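Local coordinates for SIR4-interacting protein SIF2 (Saccharomyces cerevisiae, PDB 1R5M), which antagonizes telomeric silencing in yeast and works as a WD40-repeat transcription corepressor subunit of the Set3 complex, at residues 45-59 / 62-76. Residues are numbered along the deposited sequence; the frame is centred on the assembly and turned at random.
Sequences LDNIVSSTWNPLDES and AYGEKNSVARLARIV. With SO4 (sulfate ion), chain B; SO4 (sulfate ion), chain C.
Tyr63 holds CG between its backbone N and carbonyl carbon (chi1 62°), and Ile48 CG2 lies anti to its own carbonyl carbon. These two torsions bring the Ile48 methyl to the Tyr63 ring, with CG2 3.4 Å from CD1. The pair lies in WD repeat 1 of the beta propeller; strand 50-53 is the first of four antiparallel strands of a blade. Strands 50-53 and 60-65 form a beta hairpin. Thr52 and Ala62 are a hydrogen-bonded pair, and Ser51 and Tyr63 the non-hydrogen-bonded pair beside it. Val49 N donates to Gly64 O at 2.8 Å in a nearly straight bond (174°). Thr52 N reaches Ala62 O at 2.9 Å. Ser51 OG is hydrogen-bonded to the hydroxyls of Ser401 and Ser410 in the neighbouring blade.

At the polar end, water 2 links Tyr63 OH, Asp46 OD2 and Glu65 OE1. Its two donated bonds probably ease the repulsion between the carboxylates. Arg71 NH1 forms a salt bridge to Glu65 OE2 at 2.7 Å, from the syn side but tilted from the carboxylate plane. Arg71 also binds a sulfate, probably from the crystallisation liquor, which Asn67 ND2 holds too. A leucine in place of Arg71 has no charge to offer Glu65, whose carboxylate would probably be freer to turn, disturbing the water link to Asp46.

From strand 69-77, Ile75 sets its CD1 methyl against Trp53 CH2 (3.8 Å), the side chains crossing at about a right angle. Nearby, Ile75 N donates to Ser59 O at 2.8 Å, in the carbonyl plane.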
ATOM      1  N   LEU A  45      -5.812  15.665 -12.463  1.00 14.20           N
ATOM      2  CA  LEU A  45      -4.905  16.181 -11.440  1.00 13.57           C
ATOM      3  C   LEU A  45      -3.607  16.614 -12.094  1.00 13.72           C
ATOM      4  O   LEU A  45      -3.397  16.385 -13.284  1.00 15.49           O
ATOM      5  CB  LEU A  45      -4.572  15.084 -10.426  1.00 12.44           C
ATOM      6  CG  LEU A  45      -5.728  14.388  -9.710  1.00 13.81           C
ATOM      7  CD1 LEU A  45      -5.193  13.219  -8.897  1.00 13.61           C
ATOM      8  CD2 LEU A  45      -6.447  15.389  -8.818  1.00 14.73           C
ATOM      9  N   ASP A  46      -2.743  17.264 -11.323  1.00 13.48           N
ATOM     10  CA  ASP A  46      -1.433  17.618 -11.841  1.00 13.81           C
ATOM     11  C   ASP A  46      -0.719  16.280 -11.714  1.00 13.54           C
ATOM     12  O   ASP A  46      -1.320  15.300 -11.261  1.00 13.47           O
ATOM     13  CB  ASP A  46      -0.729  18.646 -10.948  1.00 15.46           C
ATOM     14  CG  ASP A  46      -1.342  20.024 -11.049  1.00 19.12           C
ATOM     15  OD1 ASP A  46      -1.695  20.428 -12.175  1.00 19.23           O
ATOM     16  OD2 ASP A  46      -1.455  20.705 -10.007  1.00 20.54           O
ATOM     17  N   ASN A  47       0.544  16.216 -12.109  1.00 12.92           N
ATOM     18  CA  ASN A  47       1.267  14.961 -11.964  1.00 13.57           C
ATOM     19  C   ASN A  47       1.360  14.627 -10.484  1.00 13.29           C
ATOM     20  O   ASN A  47       1.573  15.511  -9.654  1.00 14.33           O
ATOM     21  CB  ASN A  47       2.678  15.065 -12.541  1.00 13.30           C
ATOM     22  CG  ASN A  47       3.571  13.917 -12.102  1.00 15.13           C
ATOM     23  OD1 ASN A  47       4.311  14.029 -11.120  1.00 14.97           O
ATOM     24  ND2 ASN A  47       3.493  12.796 -12.815  1.00 15.03           N
ATOM     25  N   ILE A  48       1.180  13.355 -10.155  1.00 12.65           N
ATOM     26  CA  ILE A  48       1.291  12.921  -8.769  1.00 11.68           C
ATOM     27  C   ILE A  48       2.181  11.690  -8.723  1.00 12.34           C
ATOM     28  O   ILE A  48       2.242  10.918  -9.678  1.00 12.84           O
ATOM     29  CB  ILE A  48      -0.083  12.582  -8.133  1.00 11.89           C
ATOM     30  CG1 ILE A  48      -0.758  11.436  -8.888  1.00 10.52           C
ATOM     31  CG2 ILE A  48      -0.966  13.826  -8.113  1.00 12.95           C
ATOM     32  CD1 ILE A  48      -1.956  10.860  -8.152  1.00 11.53           C
ATOM     33  N   VAL A  49       2.888  11.523  -7.612  1.00 10.74           N
ATOM     34  CA  VAL A  49       3.781  10.387  -7.441  1.00 11.47           C
ATOM     35  C   VAL A  49       2.996   9.196  -6.900  1.00 12.21           C
ATOM     36  O   VAL A  49       3.150   8.068  -7.371  1.00 14.60           O
ATOM     37  CB  VAL A  49       4.925  10.745  -6.475  1.00 11.33           C
ATOM     38  CG1 VAL A  49       5.808   9.537  -6.242  1.00 12.85           C
ATOM     39  CG2 VAL A  49       5.745  11.893  -7.057  1.00 12.90           C
ATOM     40  N   SER A  50       2.159   9.463  -5.904  1.00 11.85           N
ATOM     41  CA  SER A  50       1.312   8.443  -5.294  1.00 11.67           C
ATOM     42  C   SER A  50       0.196   9.182  -4.572  1.00 10.27           C
ATOM     43  O   SER A  50       0.240  10.405  -4.437  1.00  9.39           O
ATOM     44  CB  SER A  50       2.105   7.598  -4.294  1.00 13.35           C
ATOM     45  OG  SER A  50       2.444   8.355  -3.144  1.00 15.79           O
ATOM     46  N   SER A  51      -0.810   8.450  -4.113  1.00  9.13           N
ATOM     47  CA  SER A  51      -1.909   9.086  -3.408  1.00  9.32           C
ATOM     48  C   SER A  51      -2.589   8.094  -2.486  1.00  9.07           C
ATOM     49  O   SER A  51      -2.390   6.885  -2.597  1.00 10.94           O
ATOM     50  CB  SER A  51      -2.928   9.664  -4.403  1.00 11.43           C
ATOM     51  OG  SER A  51      -3.614   8.641  -5.107  1.00 11.59           O
ATOM     52  N   THR A  52      -3.371   8.619  -1.553  1.00  8.67           N
ATOM     53  CA  THR A  52      -4.101   7.786  -0.619  1.00  8.56           C
ATOM     54  C   THR A  52      -5.320   8.565  -0.128  1.00  8.50           C
ATOM     55  O   THR A  52      -5.212   9.715   0.300  1.00  9.92           O
ATOM     56  CB  THR A  52      -3.196   7.340   0.563  1.00  9.42           C
ATOM     57  OG1 THR A  52      -3.957   6.541   1.475  1.00 10.20           O
ATOM     58  CG2 THR A  52      -2.606   8.542   1.288  1.00 10.15           C
ATOM     59  N   TRP A  53      -6.487   7.938  -0.228  1.00  8.67           N
ATOM     60  CA  TRP A  53      -7.730   8.573   0.190  1.00  9.49           C
ATOM     61  C   TRP A  53      -7.942   8.467   1.691  1.00  9.37           C
ATOM     62  O   TRP A  53      -7.457   7.541   2.338  1.00  9.86           O
ATOM     63  CB  TRP A  53      -8.922   7.930  -0.522  1.00  9.10           C
ATOM     64  CG  TRP A  53      -8.929   8.117  -2.004  1.00  9.71           C
ATOM     65  CD1 TRP A  53      -8.222   7.401  -2.926  1.00 11.03           C
ATOM     66  CD2 TRP A  53      -9.704   9.072  -2.741  1.00 10.89           C
ATOM     67  NE1 TRP A  53      -8.510   7.849  -4.196  1.00 10.78           N
ATOM     68  CE2 TRP A  53      -9.417   8.874  -4.109  1.00 11.33           C
ATOM     69  CE3 TRP A  53     -10.611  10.076  -2.375  1.00 11.90           C
ATOM     70  CZ2 TRP A  53     -10.009   9.645  -5.119  1.00 12.83           C
ATOM     71  CZ3 TRP A  53     -11.201  10.843  -3.382  1.00 12.83           C
ATOM     72  CH2 TRP A  53     -10.894  10.620  -4.736  1.00 13.20           C
ATOM     73  N   ASN A  54      -8.676   9.427   2.241  1.00 10.25           N
ATOM     74  CA  ASN A  54      -8.963   9.421   3.664  1.00 11.21           C
ATOM     75  C   ASN A  54      -9.781   8.165   3.971  1.00 12.56           C
ATOM     76  O   ASN A  54     -10.730   7.843   3.258  1.00 13.73           O
ATOM     77  CB  ASN A  54      -9.743  10.676   4.031  1.00 11.74           C
ATOM     78  CG  ASN A  54      -9.878  10.848   5.525  1.00 11.08           C
ATOM     79  OD1 ASN A  54     -10.676  10.171   6.171  1.00 13.63           O
ATOM     80  ND2 ASN A  54      -9.081  11.749   6.088  1.00 11.83           N
ATOM     81  N   PRO A  55      -9.426   7.438   5.041  1.00 11.52           N
ATOM     82  CA  PRO A  55     -10.170   6.221   5.372  1.00 12.42           C
ATOM     83  C   PRO A  55     -11.629   6.390   5.785  1.00 12.98           C
ATOM     84  O   PRO A  55     -12.397   5.427   5.738  1.00 14.49           O
ATOM     85  CB  PRO A  55      -9.321   5.588   6.475  1.00 11.92           C
ATOM     86  CG  PRO A  55      -8.711   6.779   7.153  1.00 11.27           C
ATOM     87  CD  PRO A  55      -8.312   7.653   5.985  1.00 12.48           C
ATOM     88  N   LEU A  56     -12.020   7.597   6.173  1.00 13.22           N
ATOM     89  CA  LEU A  56     -13.395   7.815   6.613  1.00 16.24           C
ATOM     90  C   LEU A  56     -14.192   8.846   5.821  1.00 18.04           C
ATOM     91  O   LEU A  56     -15.414   8.917   5.959  1.00 22.29           O
ATOM     92  CB  LEU A  56     -13.406   8.180   8.100  1.00 19.14           C
ATOM     93  CG  LEU A  56     -12.909   7.059   9.019  1.00 22.22           C
ATOM     94  CD1 LEU A  56     -12.902   7.537  10.459  1.00 24.38           C
ATOM     95  CD2 LEU A  56     -13.806   5.835   8.864  1.00 25.06           C
ATOM     96  N   ASP A  57     -13.516   9.636   4.993  1.00 14.98           N
ATOM     97  CA  ASP A  57     -14.192  10.650   4.187  1.00 14.40           C
ATOM     98  C   ASP A  57     -13.973  10.319   2.714  1.00 13.35           C
ATOM     99  O   ASP A  57     -12.874  10.492   2.188  1.00 12.25           O
ATOM    100  CB  ASP A  57     -13.627  12.037   4.494  1.00 15.93           C
ATOM    101  CG  ASP A  57     -14.475  13.152   3.916  1.00 16.83           C
ATOM    102  OD1 ASP A  57     -14.993  12.988   2.790  1.00 16.62           O
ATOM    103  OD2 ASP A  57     -14.619  14.198   4.584  1.00 19.02           O
ATOM    104  N   GLU A  58     -15.027   9.861   2.047  1.00 13.70           N
ATOM    105  CA  GLU A  58     -14.931   9.471   0.644  1.00 13.86           C
ATOM    106  C   GLU A  58     -14.540  10.580  -0.325  1.00 14.08           C
ATOM    107  O   GLU A  58     -14.176  10.299  -1.467  1.00 14.97           O
ATOM    108  CB  GLU A  58     -16.251   8.847   0.181  1.00 15.31           C
ATOM    109  CG  GLU A  58     -17.353   9.846  -0.140  1.00 19.50           C
ATOM    110  CD  GLU A  58     -18.547   9.180  -0.800  1.00 22.19           C
ATOM    111  OE1 GLU A  58     -19.388   8.605  -0.078  1.00 25.30           O
ATOM    112  OE2 GLU A  58     -18.631   9.214  -2.046  1.00 23.70           O
ATOM    113  N   SER A  59     -14.598  11.834   0.120  1.00 13.28           N
ATOM    114  CA  SER A  59     -14.280  12.961  -0.756  1.00 13.70           C
ATOM    115  C   SER A  59     -12.876  13.534  -0.612  1.00 13.26           C
ATOM    116  O   SER A  59     -12.478  14.390  -1.402  1.00 12.85           O
ATOM    117  CB  SER A  59     -15.283  14.096  -0.527  1.00 16.16           C
ATOM    118  OG  SER A  59     -15.009  14.776   0.690  1.00 18.69           O
ATOM    119  N   ALA A  62      -5.308  12.591  -0.564  1.00 10.24           N
ATOM    120  CA  ALA A  62      -3.999  13.150  -0.254  1.00 10.44           C
ATOM    121  C   ALA A  62      -3.080  12.659  -1.363  1.00  9.72           C
ATOM    122  O   ALA A  62      -3.089  11.477  -1.695  1.00 10.87           O
ATOM    123  CB  ALA A  62      -3.499  12.643   1.091  1.00 10.54           C
ATOM    124  N   TYR A  63      -2.301  13.552  -1.959  1.00  9.50           N
ATOM    125  CA  TYR A  63      -1.395  13.100  -3.001  1.00 10.03           C
ATOM    126  C   TYR A  63      -0.033  13.763  -2.910  1.00  9.84           C
ATOM    127  O   TYR A  63       0.088  14.925  -2.525  1.00 10.84           O
ATOM    128  CB  TYR A  63      -2.021  13.294  -4.393  1.00 11.46           C
ATOM    129  CG  TYR A  63      -2.347  14.713  -4.801  1.00 12.24           C
ATOM    130  CD1 TYR A  63      -1.342  15.592  -5.197  1.00 14.79           C
ATOM    131  CD2 TYR A  63      -3.669  15.157  -4.854  1.00 13.32           C
ATOM    132  CE1 TYR A  63      -1.641  16.875  -5.647  1.00 17.24           C
ATOM    133  CE2 TYR A  63      -3.980  16.443  -5.304  1.00 15.92           C
ATOM    134  CZ  TYR A  63      -2.957  17.291  -5.701  1.00 16.41           C
ATOM    135  OH  TYR A  63      -3.251  18.549  -6.177  1.00 19.52           O
ATOM    136  N   GLY A  64       0.998  12.996  -3.235  1.00  9.60           N
ATOM    137  CA  GLY A  64       2.349  13.522  -3.184  1.00 10.26           C
ATOM    138  C   GLY A  64       2.816  13.995  -4.541  1.00 11.05           C
ATOM    139  O   GLY A  64       2.452  13.416  -5.567  1.00 12.18           O
ATOM    140  N   GLU A  65       3.627  15.046  -4.554  1.00 11.71           N
ATOM    141  CA  GLU A  65       4.136  15.587  -5.805  1.00 12.19           C
ATOM    142  C   GLU A  65       5.655  15.576  -5.793  1.00 13.15           C
ATOM    143  O   GLU A  65       6.278  15.299  -4.769  1.00 12.29           O
ATOM    144  CB  GLU A  65       3.600  17.002  -6.026  1.00 13.38           C
ATOM    145  CG  GLU A  65       2.077  17.055  -6.056  1.00 14.77           C
ATOM    146  CD  GLU A  65       1.538  18.468  -6.125  1.00 18.36           C
ATOM    147  OE1 GLU A  65       1.707  19.122  -7.173  1.00 20.62           O
ATOM    148  OE2 GLU A  65       0.951  18.922  -5.122  1.00 23.09           O
ATOM    149  N   LYS A  66       6.255  15.881  -6.935  1.00 13.21           N
ATOM    150  CA  LYS A  66       7.703  15.848  -7.041  1.00 12.40           C
ATOM    151  C   LYS A  66       8.461  17.017  -6.423  1.00 12.54           C
ATOM    152  O   LYS A  66       9.608  16.849  -6.013  1.00 13.86           O
ATOM    153  CB  LYS A  66       8.094  15.682  -8.513  1.00 12.18           C
ATOM    154  CG  LYS A  66       7.566  14.381  -9.114  1.00 12.07           C
ATOM    155  CD  LYS A  66       7.934  14.209 -10.584  1.00 13.46           C
ATOM    156  CE  LYS A  66       7.402  12.877 -11.114  1.00 14.20           C
ATOM    157  NZ  LYS A  66       7.644  12.702 -12.578  1.00 15.94           N
ATOM    158  N   ASN A  67       7.827  18.183  -6.328  1.00 13.09           N
ATOM    159  CA  ASN A  67       8.503  19.352  -5.775  1.00 13.49           C
ATOM    160  C   ASN A  67       8.465  19.489  -4.251  1.00 12.64           C
ATOM    161  O   ASN A  67       8.099  20.540  -3.725  1.00 13.54           O
ATOM    162  CB  ASN A  67       7.958  20.632  -6.418  1.00 14.70           C
ATOM    163  CG  ASN A  67       8.818  21.846  -6.109  1.00 17.02           C
ATOM    164  OD1 ASN A  67      10.045  21.764  -6.125  1.00 19.72           O
ATOM    165  ND2 ASN A  67       8.177  22.977  -5.838  1.00 19.78           N
ATOM    166  N   SER A  68       8.840  18.421  -3.553  1.00 12.33           N
ATOM    167  CA  SER A  68       8.896  18.433  -2.089  1.00 12.29           C
ATOM    168  C   SER A  68       7.601  18.945  -1.462  1.00 12.55           C
ATOM    169  O   SER A  68       7.620  19.707  -0.491  1.00 13.34           O
ATOM    170  CB  SER A  68      10.077  19.307  -1.644  1.00 12.25           C
ATOM    171  OG  SER A  68      10.503  18.996  -0.325  1.00 11.42           O
ATOM    172  N   VAL A  69       6.472  18.503  -2.005  1.00 11.40           N
ATOM    173  CA  VAL A  69       5.181  18.940  -1.505  1.00 11.23           C
ATOM    174  C   VAL A  69       4.087  17.919  -1.797  1.00 11.75           C
ATOM    175  O   VAL A  69       4.134  17.207  -2.801  1.00 11.57           O
ATOM    176  CB  VAL A  69       4.777  20.304  -2.144  1.00 12.16           C
ATOM    177  CG1 VAL A  69       4.570  20.140  -3.651  1.00 12.86           C
ATOM    178  CG2 VAL A  69       3.515  20.846  -1.491  1.00 12.21           C
ATOM    179  N   ALA A  70       3.121  17.840  -0.889  1.00 11.33           N
ATOM    180  CA  ALA A  70       1.971  16.961  -1.041  1.00 12.16           C
ATOM    181  C   ALA A  70       0.775  17.884  -0.866  1.00 11.62           C
ATOM    182  O   ALA A  70       0.915  18.996  -0.367  1.00 11.87           O
ATOM    183  CB  ALA A  70       1.969  15.875   0.036  1.00 10.70           C
ATOM    184  N   ARG A  71      -0.398  17.436  -1.287  1.00 10.59           N
ATOM    185  CA  ARG A  71      -1.584  18.261  -1.145  1.00 10.93           C
ATOM    186  C   ARG A  71      -2.776  17.448  -0.678  1.00 11.77           C
ATOM    187  O   ARG A  71      -2.867  16.245  -0.931  1.00 12.07           O
ATOM    188  CB  ARG A  71      -1.924  18.948  -2.476  1.00 12.12           C
ATOM    189  CG  ARG A  71      -1.064  20.172  -2.787  1.00 13.55           C
ATOM    190  CD  ARG A  71      -1.504  20.853  -4.079  1.00 15.22           C
ATOM    191  NE  ARG A  71      -0.996  22.221  -4.182  1.00 16.73           N
ATOM    192  CZ  ARG A  71       0.251  22.547  -4.517  1.00 17.75           C
ATOM    193  NH1 ARG A  71       1.142  21.605  -4.795  1.00 18.80           N
ATOM    194  NH2 ARG A  71       0.613  23.821  -4.559  1.00 19.03           N
ATOM    195  N   LEU A  72      -3.671  18.113   0.041  1.00 11.72           N
ATOM    196  CA  LEU A  72      -4.897  17.490   0.498  1.00 11.34           C
ATOM    197  C   LEU A  72      -5.952  18.145  -0.382  1.00 12.68           C
ATOM    198  O   LEU A  72      -5.956  19.364  -0.547  1.00 12.40           O
ATOM    199  CB  LEU A  72      -5.156  17.800   1.977  1.00 12.27           C
ATOM    200  CG  LEU A  72      -4.124  17.237   2.960  1.00 11.56           C
ATOM    201  CD1 LEU A  72      -4.560  17.550   4.386  1.00 12.13           C
ATOM    202  CD2 LEU A  72      -3.992  15.728   2.767  1.00 11.31           C
ATOM    203  N   ALA A  73      -6.821  17.337  -0.973  1.00 12.90           N
ATOM    204  CA  ALA A  73      -7.850  17.872  -1.848  1.00 14.82           C
ATOM    205  C   ALA A  73      -9.191  17.213  -1.608  1.00 15.31           C
ATOM    206  O   ALA A  73      -9.276  16.089  -1.114  1.00 14.17           O
ATOM    207  CB  ALA A  73      -7.443  17.691  -3.303  1.00 15.66           C
ATOM    208  N   ARG A  74     -10.244  17.934  -1.963  1.00 16.48           N
ATOM    209  CA  ARG A  74     -11.588  17.424  -1.818  1.00 17.99           C
ATOM    210  C   ARG A  74     -12.202  17.346  -3.208  1.00 17.86           C
ATOM    211  O   ARG A  74     -12.035  18.252  -4.026  1.00 17.13           O
ATOM    212  CB  ARG A  74     -12.401  18.351  -0.917  1.00 20.98           C
ATOM    213  CG  ARG A  74     -13.819  17.894  -0.639  1.00 25.96           C
ATOM    214  CD  ARG A  74     -14.276  18.460   0.693  1.00 31.28           C
ATOM    215  NE  ARG A  74     -13.882  19.856   0.838  1.00 34.71           N
ATOM    216  CZ  ARG A  74     -13.622  20.441   2.003  1.00 36.15           C
ATOM    217  NH1 ARG A  74     -13.712  19.748   3.130  1.00 37.54           N
ATOM    218  NH2 ARG A  74     -13.264  21.717   2.040  1.00 37.18           N
ATOM    219  N   ILE A  75     -12.880  16.240  -3.479  1.00 17.43           N
ATOM    220  CA  ILE A  75     -13.534  16.043  -4.764  1.00 20.65           C
ATOM    221  C   ILE A  75     -15.017  15.816  -4.513  1.00 23.69           C
ATOM    222  O   ILE A  75     -15.408  14.808  -3.924  1.00 24.47           O
ATOM    223  CB  ILE A  75     -12.954  14.825  -5.510  1.00 20.73           C
ATOM    224  CG1 ILE A  75     -11.499  15.107  -5.900  1.00 21.53           C
ATOM    225  CG2 ILE A  75     -13.798  14.516  -6.745  1.00 20.17           C
ATOM    226  CD1 ILE A  75     -10.804  13.944  -6.568  1.00 25.03           C
ATOM    227  N   VAL A  76     -15.840  16.762  -4.953  1.00 26.96           N
ATOM    228  CA  VAL A  76     -17.281  16.660  -4.767  1.00 30.58           C
ATOM    229  C   VAL A  76     -18.015  16.959  -6.066  1.00 32.46           C
ATOM    230  O   VAL A  76     -17.552  17.754  -6.883  1.00 31.83           O
ATOM    231  CB  VAL A  76     -17.778  17.642  -3.681  1.00 31.55           C
ATOM    232  CG1 VAL A  76     -17.154  17.294  -2.336  1.00 31.76           C
ATOM    233  CG2 VAL A  76     -17.431  19.068  -4.073  1.00 32.01           C
TER
HETATM  234  S   SO4 B1001       4.180  23.890  -6.062  0.98 25.04           S
HETATM  235  O1  SO4 B1001       5.488  23.496  -5.506  0.93 27.25           O
HETATM  236  O2  SO4 B1001       4.388  24.683  -7.289  0.73 27.55           O
HETATM  237  O3  SO4 B1001       3.395  22.683  -6.377  0.70 27.66           O
HETATM  238  O4  SO4 B1001       3.441  24.702  -5.077  0.75 27.30           O
HETATM  239  S   SO4 C1002      -3.700   3.085  -0.060  0.77 22.15           S
HETATM  240  O1  SO4 C1002      -3.813   1.745   0.550  0.60 21.38           O
HETATM  241  O2  SO4 C1002      -2.342   3.618   0.153  0.47 22.08           O
HETATM  242  O3  SO4 C1002      -3.961   2.982  -1.512  1.00 21.50           O
HETATM  243  O4  SO4 C1002      -4.673   3.994   0.570  0.95 22.52           O
HETATM  244  O   HOH W   1      -4.142  18.367  -8.910  1.00 21.87           O
HETATM  245  O   HOH W   2      -1.099  20.072  -7.417  1.00 22.13           O
HETATM  246  O   HOH W   3       4.763  16.222  -9.477  1.00 13.69           O
HETATM  247  O   HOH W   4       2.540  17.967  -9.568  1.00 16.48           O